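Local coordinates for protein Glp_546_48378_50642 (Giardia intestinalis, PDB 2QVW) that cleaves double-stranded RNA as a Dicer-type RNase III enzyme of the RNA interference pathway, releasing siRNA duplexes of 21 to 23 base pairs, at residues Cys10-Thr15 / Ala46-Glu51; Pro33-Ser38 / Gly318-Phe323; Lys452-Val457 / Val526-Ile531. All coordinates share one frame; numbering follows the deposited sequence.

Interaction 1. Residues Cys10-Thr15 / Ala46-Glu51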
# COMPACT_ATOMS: atom_id res chain seq x y z
N CYS A 10 3.83 18.99 9.78
CA CYS A 10 5.00 18.86 8.94
C CYS A 10 6.25 18.98 9.78
O CYS A 10 6.22 19.49 10.91
CB CYS A 10 5.01 19.92 7.84
SG CYS A 10 3.62 19.81 6.69
N THR A 11 7.35 18.49 9.22
CA THR A 11 8.66 18.53 9.86
C THR A 11 9.67 18.49 8.72
O THR A 11 9.91 17.44 8.14
CB THR A 11 8.88 17.31 10.77
OG1 THR A 11 7.82 17.22 11.73
CG2 THR A 11 10.19 17.45 11.52
N VAL A 12 10.22 19.64 8.39
CA VAL A 12 11.22 19.74 7.34
C VAL A 12 12.57 19.64 8.02
O VAL A 12 12.93 20.51 8.82
CB VAL A 12 11.10 21.07 6.58
CG1 VAL A 12 12.26 21.23 5.62
CG2 VAL A 12 9.80 21.11 5.81
N VAL A 13 13.31 18.58 7.71
CA VAL A 13 14.62 18.35 8.30
C VAL A 13 15.77 18.54 7.33
O VAL A 13 15.67 18.22 6.15
CB VAL A 13 14.72 16.91 8.87
CG1 VAL A 13 16.08 16.71 9.53
CG2 VAL A 13 13.60 16.66 9.86
N THR A 14 16.87 19.06 7.85
CA THR A 14 18.09 19.25 7.08
C THR A 14 19.27 19.04 8.00
O THR A 14 19.11 18.80 9.20
CB THR A 14 18.20 20.66 6.48
OG1 THR A 14 18.12 21.63 7.53
CG2 THR A 14 17.11 20.91 5.49
N THR A 15 20.46 19.11 7.43
CA THR A 15 21.68 18.94 8.19
C THR A 15 21.60 19.70 9.51
O THR A 15 21.95 19.16 10.56
CB THR A 15 22.90 19.45 7.38
OG1 THR A 15 23.22 18.50 6.35
CG2 THR A 15 24.10 19.66 8.28
N ALA A 46 17.06 17.62 1.81
CA ALA A 46 16.29 17.62 3.05
C ALA A 46 15.21 16.54 3.01
O ALA A 46 15.04 15.85 2.00
CB ALA A 46 15.63 18.97 3.24
N GLU A 47 14.49 16.39 4.11
CA GLU A 47 13.42 15.40 4.19
C GLU A 47 12.17 16.00 4.83
O GLU A 47 12.27 16.80 5.76
CB GLU A 47 13.87 14.18 5.00
CG GLU A 47 15.13 13.50 4.50
CD GLU A 47 16.40 14.18 4.96
OE1 GLU A 47 16.61 14.29 6.19
OE2 GLU A 47 17.19 14.61 4.09
N VAL A 48 11.00 15.60 4.35
CA VAL A 48 9.73 16.10 4.88
C VAL A 48 8.86 14.96 5.40
O VAL A 48 8.57 14.02 4.68
CB VAL A 48 8.93 16.84 3.82
CG1 VAL A 48 7.64 17.37 4.43
CG2 VAL A 48 9.77 17.95 3.22
N TYR A 49 8.44 15.07 6.65
CA TYR A 49 7.61 14.04 7.26
C TYR A 49 6.24 14.59 7.60
O TYR A 49 6.12 15.72 8.06
CB TYR A 49 8.28 13.52 8.52
CG TYR A 49 9.72 13.09 8.32
CD1 TYR A 49 10.03 11.81 7.86
CD2 TYR A 49 10.77 13.97 8.57
CE1 TYR A 49 11.35 11.42 7.68
CE2 TYR A 49 12.09 13.58 8.39
CZ TYR A 49 12.38 12.31 7.94
OH TYR A 49 13.69 11.95 7.77
N PHE A 50 5.20 13.78 7.39
CA PHE A 50 3.84 14.19 7.70
C PHE A 50 3.27 13.28 8.77
O PHE A 50 3.82 12.21 9.03
CB PHE A 50 2.95 14.10 6.46
CG PHE A 50 3.44 14.90 5.29
CD1 PHE A 50 3.39 16.28 5.32
CD2 PHE A 50 3.96 14.26 4.18
CE1 PHE A 50 3.87 17.02 4.26
CE2 PHE A 50 4.43 14.99 3.11
CZ PHE A 50 4.38 16.38 3.15
N GLU A 51 2.17 13.70 9.37
CA GLU A 51 1.49 12.93 10.41
C GLU A 51 0.21 13.62 10.84
O GLU A 51 0.23 14.71 11.42
CB GLU A 51 2.41 12.74 11.61
CG GLU A 51 2.99 14.02 12.10
CD GLU A 51 4.30 13.80 12.82
OE1 GLU A 51 4.29 13.10 13.85
OE2 GLU A 51 5.33 14.32 12.35

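Interaction 2. Residues Pro33-Ser38 / Gly318-Phe323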
# COMPACT_ATOMS: atom_id res chain seq x y z
N PRO A 33 2.23 10.57 2.76
CA PRO A 33 3.55 9.93 2.73
C PRO A 33 4.69 10.96 2.68
O PRO A 33 4.71 11.83 1.80
CB PRO A 33 3.47 9.08 1.46
CG PRO A 33 2.61 9.91 0.57
CD PRO A 33 1.50 10.33 1.51
N GLY A 34 5.62 10.86 3.62
CA GLY A 34 6.73 11.79 3.64
C GLY A 34 7.51 11.65 2.35
O GLY A 34 7.13 10.90 1.47
N PHE A 35 8.60 12.40 2.24
CA PHE A 35 9.44 12.34 1.06
C PHE A 35 10.67 13.19 1.28
O PHE A 35 10.61 14.16 2.03
CB PHE A 35 8.68 12.83 -0.17
CG PHE A 35 8.36 14.28 -0.13
CD1 PHE A 35 7.27 14.75 0.59
CD2 PHE A 35 9.14 15.19 -0.81
CE1 PHE A 35 6.97 16.11 0.63
CE2 PHE A 35 8.86 16.55 -0.78
CZ PHE A 35 7.77 17.01 -0.05
N LYS A 36 11.79 12.83 0.69
CA LYS A 36 12.96 13.66 0.88
C LYS A 36 13.24 14.38 -0.42
O LYS A 36 12.84 13.92 -1.48
CB LYS A 36 14.16 12.83 1.36
CG LYS A 36 14.40 11.52 0.65
CD LYS A 36 15.45 10.71 1.40
CE LYS A 36 15.91 9.51 0.58
NZ LYS A 36 14.82 8.54 0.29
N VAL A 37 13.89 15.54 -0.32
CA VAL A 37 14.23 16.37 -1.48
C VAL A 37 15.73 16.50 -1.67
O VAL A 37 16.45 16.90 -0.76
CB VAL A 37 13.63 17.79 -1.35
CG1 VAL A 37 12.21 17.82 -1.86
CG2 VAL A 37 13.65 18.20 0.10
N SER A 38 16.20 16.16 -2.86
CA SER A 38 17.60 16.22 -3.21
C SER A 38 18.21 17.62 -3.11
O SER A 38 17.52 18.61 -2.86
CB SER A 38 17.79 15.68 -4.63
OG SER A 38 16.94 16.37 -5.52
N GLY A 318 10.27 14.94 -9.53
CA GLY A 318 10.94 16.22 -9.41
C GLY A 318 12.20 15.98 -8.61
O GLY A 318 13.01 15.14 -9.00
N TRP A 319 12.35 16.68 -7.49
CA TRP A 319 13.53 16.51 -6.65
C TRP A 319 13.14 15.65 -5.47
O TRP A 319 13.99 15.09 -4.78
CB TRP A 319 14.03 17.86 -6.13
CG TRP A 319 14.44 18.81 -7.22
CD1 TRP A 319 13.62 19.43 -8.12
CD2 TRP A 319 15.78 19.22 -7.54
NE1 TRP A 319 14.37 20.21 -8.98
CE2 TRP A 319 15.69 20.10 -8.65
CE3 TRP A 319 17.04 18.94 -7.00
CZ2 TRP A 319 16.82 20.69 -9.23
CZ3 TRP A 319 18.16 19.53 -7.58
CH2 TRP A 319 18.04 20.40 -8.68
N ARG A 320 11.84 15.54 -5.27
CA ARG A 320 11.28 14.77 -4.17
C ARG A 320 11.07 13.28 -4.45
O ARG A 320 10.77 12.88 -5.58
CB ARG A 320 9.97 15.41 -3.74
CG ARG A 320 9.05 15.70 -4.90
CD ARG A 320 7.73 16.27 -4.43
NE ARG A 320 6.82 16.40 -5.55
CZ ARG A 320 6.99 17.27 -6.54
NH1 ARG A 320 8.03 18.10 -6.51
NH2 ARG A 320 6.14 17.31 -7.55
N THR A 321 11.21 12.48 -3.40
CA THR A 321 11.02 11.04 -3.49
C THR A 321 10.29 10.56 -2.26
O THR A 321 10.85 10.56 -1.17
CB THR A 321 12.37 10.32 -3.56
OG1 THR A 321 13.03 10.68 -4.78
CG2 THR A 321 12.17 8.83 -3.53
N PRO A 322 9.02 10.15 -2.42
CA PRO A 322 8.11 9.65 -1.38
C PRO A 322 8.53 8.31 -0.80
O PRO A 322 8.91 7.40 -1.53
CB PRO A 322 6.76 9.55 -2.10
CG PRO A 322 6.92 10.45 -3.30
CD PRO A 322 8.33 10.18 -3.72
N PHE A 323 8.44 8.17 0.52
CA PHE A 323 8.80 6.91 1.15
C PHE A 323 7.67 6.41 2.02
O PHE A 323 6.98 7.19 2.68
CB PHE A 323 10.08 7.05 1.98
CG PHE A 323 10.06 8.21 2.95
CD1 PHE A 323 10.58 9.45 2.59
CD2 PHE A 323 9.54 8.05 4.23
CE1 PHE A 323 10.59 10.51 3.49
CE2 PHE A 323 9.54 9.11 5.13
CZ PHE A 323 10.07 10.34 4.76

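Interaction 3. Residues Lys452-Val457 / Val526-Ile531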
# COMPACT_ATOMS: atom_id res chain seq x y z
N LYS A 452 -31.73 -19.95 -27.95
CA LYS A 452 -32.92 -19.80 -27.13
C LYS A 452 -32.63 -20.21 -25.70
O LYS A 452 -33.15 -19.62 -24.75
CB LYS A 452 -34.07 -20.63 -27.72
CG LYS A 452 -34.57 -20.10 -29.07
CD LYS A 452 -35.94 -20.68 -29.44
CE LYS A 452 -36.50 -20.02 -30.70
NZ LYS A 452 -37.89 -20.49 -31.01
N ALA A 453 -31.79 -21.22 -25.53
CA ALA A 453 -31.43 -21.69 -24.21
C ALA A 453 -30.63 -20.61 -23.48
O ALA A 453 -30.67 -20.53 -22.25
CB ALA A 453 -30.62 -22.97 -24.30
N SER A 454 -29.92 -19.78 -24.24
CA SER A 454 -29.13 -18.70 -23.66
C SER A 454 -30.01 -17.66 -22.97
O SER A 454 -29.82 -17.35 -21.79
CB SER A 454 -28.29 -18.00 -24.74
OG SER A 454 -27.31 -18.86 -25.29
N LYS A 455 -30.97 -17.12 -23.71
CA LYS A 455 -31.87 -16.12 -23.17
C LYS A 455 -32.62 -16.63 -21.95
O LYS A 455 -32.58 -16.00 -20.88
CB LYS A 455 -32.88 -15.69 -24.22
CG LYS A 455 -32.25 -15.19 -25.50
CD LYS A 455 -33.31 -14.85 -26.53
CE LYS A 455 -32.68 -14.40 -27.83
NZ LYS A 455 -33.73 -14.07 -28.85
N ARG A 456 -33.30 -17.76 -22.10
CA ARG A 456 -34.07 -18.34 -21.01
C ARG A 456 -33.26 -18.35 -19.73
O ARG A 456 -33.79 -18.11 -18.65
CB ARG A 456 -34.52 -19.75 -21.38
CG ARG A 456 -35.55 -19.77 -22.51
CD ARG A 456 -35.92 -21.19 -22.92
NE ARG A 456 -36.56 -21.93 -21.84
CZ ARG A 456 -37.80 -21.72 -21.41
NH1 ARG A 456 -38.54 -20.77 -21.96
NH2 ARG A 456 -38.29 -22.45 -20.42
N VAL A 457 -31.97 -18.63 -19.84
CA VAL A 457 -31.10 -18.66 -18.68
C VAL A 457 -30.93 -17.23 -18.20
O VAL A 457 -31.06 -16.96 -17.01
CB VAL A 457 -29.72 -19.22 -19.01
CG1 VAL A 457 -28.79 -19.07 -17.82
CG2 VAL A 457 -29.83 -20.68 -19.40
N VAL A 526 -25.70 -12.21 -22.19
CA VAL A 526 -26.59 -13.06 -22.98
C VAL A 526 -25.85 -13.99 -23.95
O VAL A 526 -26.42 -14.44 -24.95
CB VAL A 526 -27.64 -12.20 -23.79
CG1 VAL A 526 -28.80 -13.07 -24.24
CG2 VAL A 526 -28.17 -11.05 -22.92
N SER A 527 -24.60 -14.31 -23.64
CA SER A 527 -23.79 -15.20 -24.47
C SER A 527 -23.51 -16.52 -23.74
O SER A 527 -23.75 -16.62 -22.53
CB SER A 527 -22.45 -14.54 -24.83
OG SER A 527 -21.63 -15.41 -25.60
N VAL A 528 -23.00 -17.52 -24.46
CA VAL A 528 -22.72 -18.81 -23.83
C VAL A 528 -21.44 -18.75 -23.01
O VAL A 528 -21.35 -19.36 -21.95
CB VAL A 528 -22.59 -19.93 -24.87
CG1 VAL A 528 -22.43 -21.26 -24.16
CG2 VAL A 528 -23.81 -19.95 -25.76
N ILE A 529 -20.44 -18.01 -23.49
CA ILE A 529 -19.19 -17.87 -22.77
C ILE A 529 -19.56 -17.13 -21.50
O ILE A 529 -19.14 -17.50 -20.41
CB ILE A 529 -18.12 -17.03 -23.53
CG1 ILE A 529 -17.80 -17.62 -24.91
CG2 ILE A 529 -16.85 -16.98 -22.73
CD1 ILE A 529 -18.93 -17.53 -25.93
N ASP A 530 -20.35 -16.08 -21.65
CA ASP A 530 -20.77 -15.27 -20.52
C ASP A 530 -21.43 -16.15 -19.49
O ASP A 530 -21.08 -16.11 -18.32
CB ASP A 530 -21.75 -14.18 -20.96
CG ASP A 530 -21.04 -12.96 -21.55
OD1 ASP A 530 -20.19 -12.38 -20.84
OD2 ASP A 530 -21.32 -12.59 -22.71
N ILE A 531 -22.39 -16.96 -19.94
CA ILE A 531 -23.11 -17.87 -19.06
C ILE A 531 -22.15 -18.81 -18.33
O ILE A 531 -22.19 -18.95 -17.11
CB ILE A 531 -24.13 -18.71 -19.86
CG1 ILE A 531 -25.32 -17.83 -20.27
CG2 ILE A 531 -24.60 -19.89 -19.03
CD1 ILE A 531 -26.23 -18.46 -21.29

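Interaction 1. Residues Cys10-Thr15 / Ala46-Glu51
Across from Val13, Glu47 forms an antiparallel hydrogen-bonded pair, and the strands 10-13 and 46-49 that carry these residues approach to 4.7 Å between their axes, with their N-to-C directions at 169°. Val13 N gives an almost straight bond to Glu47 O at 2.8 Å, and Glu47 N returns a bond to Val13 O. A third backbone bond, Tyr49 N to Thr11 O, is longer at 3.2 Å. Next along is the non-hydrogen-bonded pair Val12-Val48: the two side chains lie side by side and point the same way, CG2 of Val12 4.1 Å from CG2 of Val48, on the face that packs against Phe266 and Ile270. On the other face Val13 CG2, anti to its own carbonyl carbon, reaches the edge of the Tyr49 ring in the ring plane, 3.7 Å from CE2. At the Cys10 end of the pairing, Cys10 SG meets the rim of the Phe50 ring at CE1 and CD1. It lies 4.8 Å from the ring centroid and 80° off the normal, a sulfur-aromatic contact made at the edge. Outside the pair, His20 ND1 on the neighbouring strand 18-25 is hydrogen-bonded to Thr11 OG1. Backbone hydrogen bonds therefore set the pairing of two inner strands of the N-terminal domain sheet, while aliphatic and sulfur-aromatic contacts join the side chains, with the Val12-Val48 face turned to the protein interior.

Interaction 2. Residues Pro33-Ser38 / Gly318-Phe323
This antiparallel pair forms one margin of the N-terminal domain's sheet, where strand 320-322, contributed from the RNase III 1 region about 280 residues later in the chain, lines up against strand 35-37 as the outermost strand. Lys36 and Thr321 are the hydrogen-bonded pair: Thr321 N reaches Lys36 O at 2.9 Å, and Lys36 N answers to Thr321 O. The ladder extends both ways, through Ser38 N to Trp319 O at 3.1 Å and Phe323 N to Gly34 O at 3.2 Å. The Phe323 ring swings back across the other strand. Its CG sits between the backbone N and the carbonyl carbon (chi1 51°), and Gly34 lies over one ring face, with CA 4.2 Å from the centroid in a CH-pi contact, while Lys36 N approaches the ring edge in plane. On the face shared by Phe35 and Pro322, the two CB atoms are 4.3 Å apart, and His273 of helix 267-284 stacks on the Phe35 ring. At the far end Ser38 OG lies at the edge of the Trp319 indole and bonds to Arg314 O. Arg41 and Arg314 both make cation-pi contacts with that indole. Four backbone bonds thus bind sequence-distant parts of the chain into one sheet, with the aromatic Phe323 and Trp319 packing beside the ladder at its two ends.

Interaction 3. Residues Lys452-Val457 / Val526-Ile531
Lys455 and Val526 bring the two backbones nearest, with 6.1 Å between their CA atoms, where helix 448-458 faces the turn that leads into helix 528-542. Ser527 occupies the N-cap position of that second helix, and Ile531 N closes its first turn on Ser527 O at 2.9 Å. The contact between the segments is made by side chains and is largely apolar. Ser454 is at its centre, with its CB directed at the other segment. The CD1 methyl of Ile531 comes up against the Ser454 backbone, 3.8 Å from CA, and 4.0 Å from CB. The same methyl lies 4.2 Å from Val457 CB, one turn further along the helix. The extended tail of Ile531, with CD1 anti to CA (chi2 168°), carries that methyl to the helix surface. Ser454 OG has Val528 CG2 as its nearest neighbour across the contact, at 3.7 Å; its polar partner is Val450 O, one turn back in its own helix, so the hydroxyl is satisfied there while its flank packs against a methyl. At the outer margin Val526 CG1 rests 4.2 Å from Lys455 CG, using the aliphatic part of the lysine. Leu470 of helix 464-473 touches Ala453, Val457 and Ile531, and Phe467 of that helix also meets Val457. Helix 464-473 thus packs against both partners, while Val528 reaches back to Val450 and Val526 to Cys458 on helix 448-458.

Interactions 1 and 2 belong to one antiparallel sheet, and their centres are 10 Å apart. Strand 46-49 lies between strands 10-13 and 35-37, with probable hydrogen bonds from Val48 N to Phe35 O (2.8 Å) and from Val37 N to Ala46 O (2.6 Å), and strand 320-322 then adds itself to the outer side of 35-37. Interaction 3 is remote, with nearest atoms about 44 Å from interaction 1 and about 38 Å from interaction 2, and is helical. None of the three contributes to an annotated manganese site, though the side chain of Phe323 in interaction 2 lies about 12 Å from a bound manganese ion.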